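Tungstate ABC transporter, periplasmic tungstate-binding protein (Geobacter sulfurreducens, PDB 3LR1) probably captures tungstate in the periplasm and delivers it to an ABC transporter for uptake into the cell. Local coordinates at residues Arg78-Asn84 with Phe196-Met202. Residues are numbered along the deposited sequence.
Sequences RKDVMYN and FNPYGIM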
loop_
_atom_site.group_PDB
_atom_site.type_symbol
_atom_site.label_atom_id
_atom_site.label_comp_id
_atom_site.label_asym_id
_atom_site.label_seq_id
_atom_site.Cartn_x
_atom_site.Cartn_y
_atom_site.Cartn_z
ATOM N N ARG A 78 -1.906 -11.192 13.438
ATOM C CA ARG A 78 -1.463 -10.026 12.679
ATOM C C ARG A 78 -0.076 -9.574 13.112
ATOM O O ARG A 78 0.193 -9.411 14.320
ATOM C CB ARG A 78 -2.389 -8.813 12.853
ATOM C CG ARG A 78 -2.028 -7.615 11.978
ATOM C CD ARG A 78 -2.618 -6.266 12.437
ATOM N NE ARG A 78 -2.218 -5.132 11.606
ATOM C CZ ARG A 78 -1.016 -4.532 11.630
ATOM N NH1 ARG A 78 -0.039 -4.931 12.453
ATOM N NH2 ARG A 78 -0.777 -3.511 10.822
ATOM N N LYS A 79 0.784 -9.355 12.135
ATOM C CA LYS A 79 2.089 -8.773 12.395
ATOM C C LYS A 79 2.345 -7.578 11.506
ATOM O O LYS A 79 1.995 -7.570 10.320
ATOM C CB LYS A 79 3.191 -9.833 12.244
ATOM C CG LYS A 79 3.240 -10.874 13.353
ATOM C CD LYS A 79 4.238 -10.486 14.444
ATOM C CE LYS A 79 5.759 -10.501 13.963
ATOM N NZ LYS A 79 6.741 -9.494 14.654
ATOM N N ASP A 80 2.974 -6.560 12.072
ATOM C CA ASP A 80 3.428 -5.418 11.329
ATOM C C ASP A 80 4.579 -5.840 10.469
ATOM O O ASP A 80 5.514 -6.544 10.931
ATOM C CB ASP A 80 4.015 -4.305 12.254
ATOM C CG ASP A 80 2.949 -3.437 12.945
ATOM O OD1 ASP A 80 1.789 -3.394 12.515
ATOM O OD2 ASP A 80 3.316 -2.735 13.931
ATOM N N VAL A 81 4.559 -5.328 9.253
ATOM C CA VAL A 81 5.607 -5.472 8.294
ATOM C C VAL A 81 5.970 -4.048 7.883
ATOM O O VAL A 81 5.238 -3.365 7.135
ATOM C CB VAL A 81 5.160 -6.277 7.072
ATOM C CG1 VAL A 81 6.264 -6.259 6.019
ATOM C CG2 VAL A 81 4.772 -7.658 7.479
HETATM N N MSE A 82 7.099 -3.586 8.429
HETATM C CA MSE A 82 7.487 -2.210 8.256
HETATM C C MSE A 82 8.075 -2.133 6.898
HETATM O O MSE A 82 9.123 -2.716 6.622
HETATM C CB MSE A 82 8.492 -1.775 9.327
HETATM C CG MSE A 82 7.852 -1.778 10.767
HETATM SE SE MSE A 82 6.423 -0.396 11.006
HETATM C CE MSE A 82 5.240 -1.709 11.513
ATOM N N TYR A 83 7.416 -1.379 6.031
ATOM C CA TYR A 83 7.913 -1.247 4.670
ATOM C C TYR A 83 7.345 -0.022 4.044
ATOM O O TYR A 83 6.219 0.361 4.340
ATOM C CB TYR A 83 7.516 -2.477 3.836
ATOM C CG TYR A 83 7.691 -2.275 2.369
ATOM C CD1 TYR A 83 8.926 -1.990 1.852
ATOM C CD2 TYR A 83 6.622 -2.389 1.505
ATOM C CE1 TYR A 83 9.120 -1.771 0.465
ATOM C CE2 TYR A 83 6.781 -2.190 0.111
ATOM C CZ TYR A 83 8.045 -1.860 -0.389
ATOM O OH TYR A 83 8.291 -1.624 -1.730
ATOM N N ASN A 84 8.120 0.590 3.163
ATOM C CA ASN A 84 7.661 1.633 2.309
ATOM C C ASN A 84 7.464 2.975 3.017
ATOM O O ASN A 84 7.464 3.044 4.308
ATOM C CB ASN A 84 6.347 1.194 1.665
ATOM C CG ASN A 84 6.197 1.644 0.203
ATOM O OD1 ASN A 84 6.885 2.546 -0.282
ATOM N ND2 ASN A 84 5.221 1.066 -0.465
ATOM N N PHE A 196 8.819 4.035 8.164
ATOM C CA PHE A 196 8.027 3.072 7.318
ATOM C C PHE A 196 6.555 2.761 7.768
ATOM O O PHE A 196 6.091 3.079 8.871
ATOM C CB PHE A 196 8.848 1.785 6.955
ATOM C CG PHE A 196 10.243 2.097 6.409
ATOM C CD1 PHE A 196 11.382 1.828 7.155
ATOM C CD2 PHE A 196 10.390 2.767 5.192
ATOM C CE1 PHE A 196 12.653 2.187 6.661
ATOM C CE2 PHE A 196 11.614 3.128 4.690
ATOM C CZ PHE A 196 12.760 2.852 5.414
ATOM N N ASN A 197 5.808 2.205 6.826
ATOM C CA ASN A 197 4.376 2.046 6.951
ATOM C C ASN A 197 4.127 0.694 7.496
ATOM O O ASN A 197 4.791 -0.290 7.105
ATOM C CB ASN A 197 3.651 2.239 5.608
ATOM C CG ASN A 197 3.802 3.699 5.064
ATOM O OD1 ASN A 197 4.096 4.631 5.842
ATOM N ND2 ASN A 197 3.657 3.882 3.723
ATOM N N PRO A 198 3.163 0.623 8.386
ATOM C CA PRO A 198 2.908 -0.622 9.014
ATOM C C PRO A 198 2.001 -1.457 8.200
ATOM O O PRO A 198 0.760 -1.456 8.453
ATOM C CB PRO A 198 2.160 -0.197 10.295
ATOM C CG PRO A 198 1.331 1.049 9.793
ATOM C CD PRO A 198 2.409 1.749 8.993
ATOM N N TYR A 199 2.536 -2.188 7.232
ATOM C CA TYR A 199 1.663 -3.100 6.556
ATOM C C TYR A 199 1.283 -4.057 7.604
ATOM O O TYR A 199 2.075 -4.295 8.507
ATOM C CB TYR A 199 2.316 -3.852 5.395
ATOM C CG TYR A 199 2.461 -2.983 4.189
ATOM C CD1 TYR A 199 1.700 -3.199 3.035
ATOM C CD2 TYR A 199 3.339 -1.930 4.203
ATOM C CE1 TYR A 199 1.839 -2.374 1.935
ATOM C CE2 TYR A 199 3.489 -1.114 3.117
ATOM C CZ TYR A 199 2.743 -1.347 1.982
ATOM O OH TYR A 199 2.885 -0.537 0.919
ATOM N N GLY A 200 0.099 -4.626 7.483
ATOM C CA GLY A 200 -0.275 -5.798 8.257
ATOM C C GLY A 200 -0.379 -7.086 7.429
ATOM O O GLY A 200 -0.917 -7.088 6.332
ATOM N N ILE A 201 0.190 -8.161 7.953
ATOM C CA ILE A 201 0.113 -9.483 7.377
ATOM C C ILE A 201 -0.627 -10.348 8.406
ATOM O O ILE A 201 -0.312 -10.286 9.595
ATOM C CB ILE A 201 1.513 -10.047 6.938
ATOM C CG1 ILE A 201 1.289 -11.266 6.037
ATOM C CG2 ILE A 201 2.453 -10.354 8.149
ATOM C CD1 ILE A 201 2.558 -11.730 5.261
HETATM N N MSE A 202 -1.646 -11.091 7.952
HETATM C CA MSE A 202 -2.594 -11.786 8.861
HETATM C C MSE A 202 -2.969 -13.102 8.225
HETATM O O MSE A 202 -3.076 -13.184 7.004
HETATM C CB MSE A 202 -3.876 -10.971 9.072
HETATM C CG MSE A 202 -3.682 -9.604 9.548
HETATM SE SE MSE A 202 -5.303 -8.575 9.412
HETATM C CE MSE A 202 -5.595 -8.164 7.549
#
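Val81, Tyr199 and Ile201 form the apolar centre on one face of this antiparallel strand pair: Val81 CG2 lies 3.6 Å from Ile201 CG2, and Val81 CB 4.1 Å from Tyr199 CB. Phe59, from the neighbouring strand 57-60, flanks this patch, and helix 214-224 packs against it. Farther along, the rings of Tyr83 and Tyr199 meet obliquely, CD2 of Tyr83 3.7 Å from CE2 of Tyr199. On the other face the selenomethionine Met82 lays CE 3.6 Å from Pro198 CB. In the plane of the sheet, the backbones of Lys79-Ile201, Val81-Tyr199 and Tyr83-Asn197 form hydrogen-bonded pairs, with Val81 N to Tyr199 O at 2.8 Å and Lys79 N to Ile201 O at 2.9 Å. Gly200 lets the Arg78 guanidinium lie over its CA (NH2 to CA 3.5 Å); a CB there would clash with Arg78 NE. Arg78 NH1 and Asp80 OD1 form a very short salt bridge (2.4 Å); Arg78 also pairs with Glu66, and Asp80 with Arg63. At the opposite end Asn84 ND2 donates to Tyr199 OH (3.2 Å) and to Asp171. Packed and hydrogen-bonded, the Tyr199 side chain sits about 6 Å from a bound tungsten ion, consistent with a place at the ligand cleft of a periplasmic binding protein.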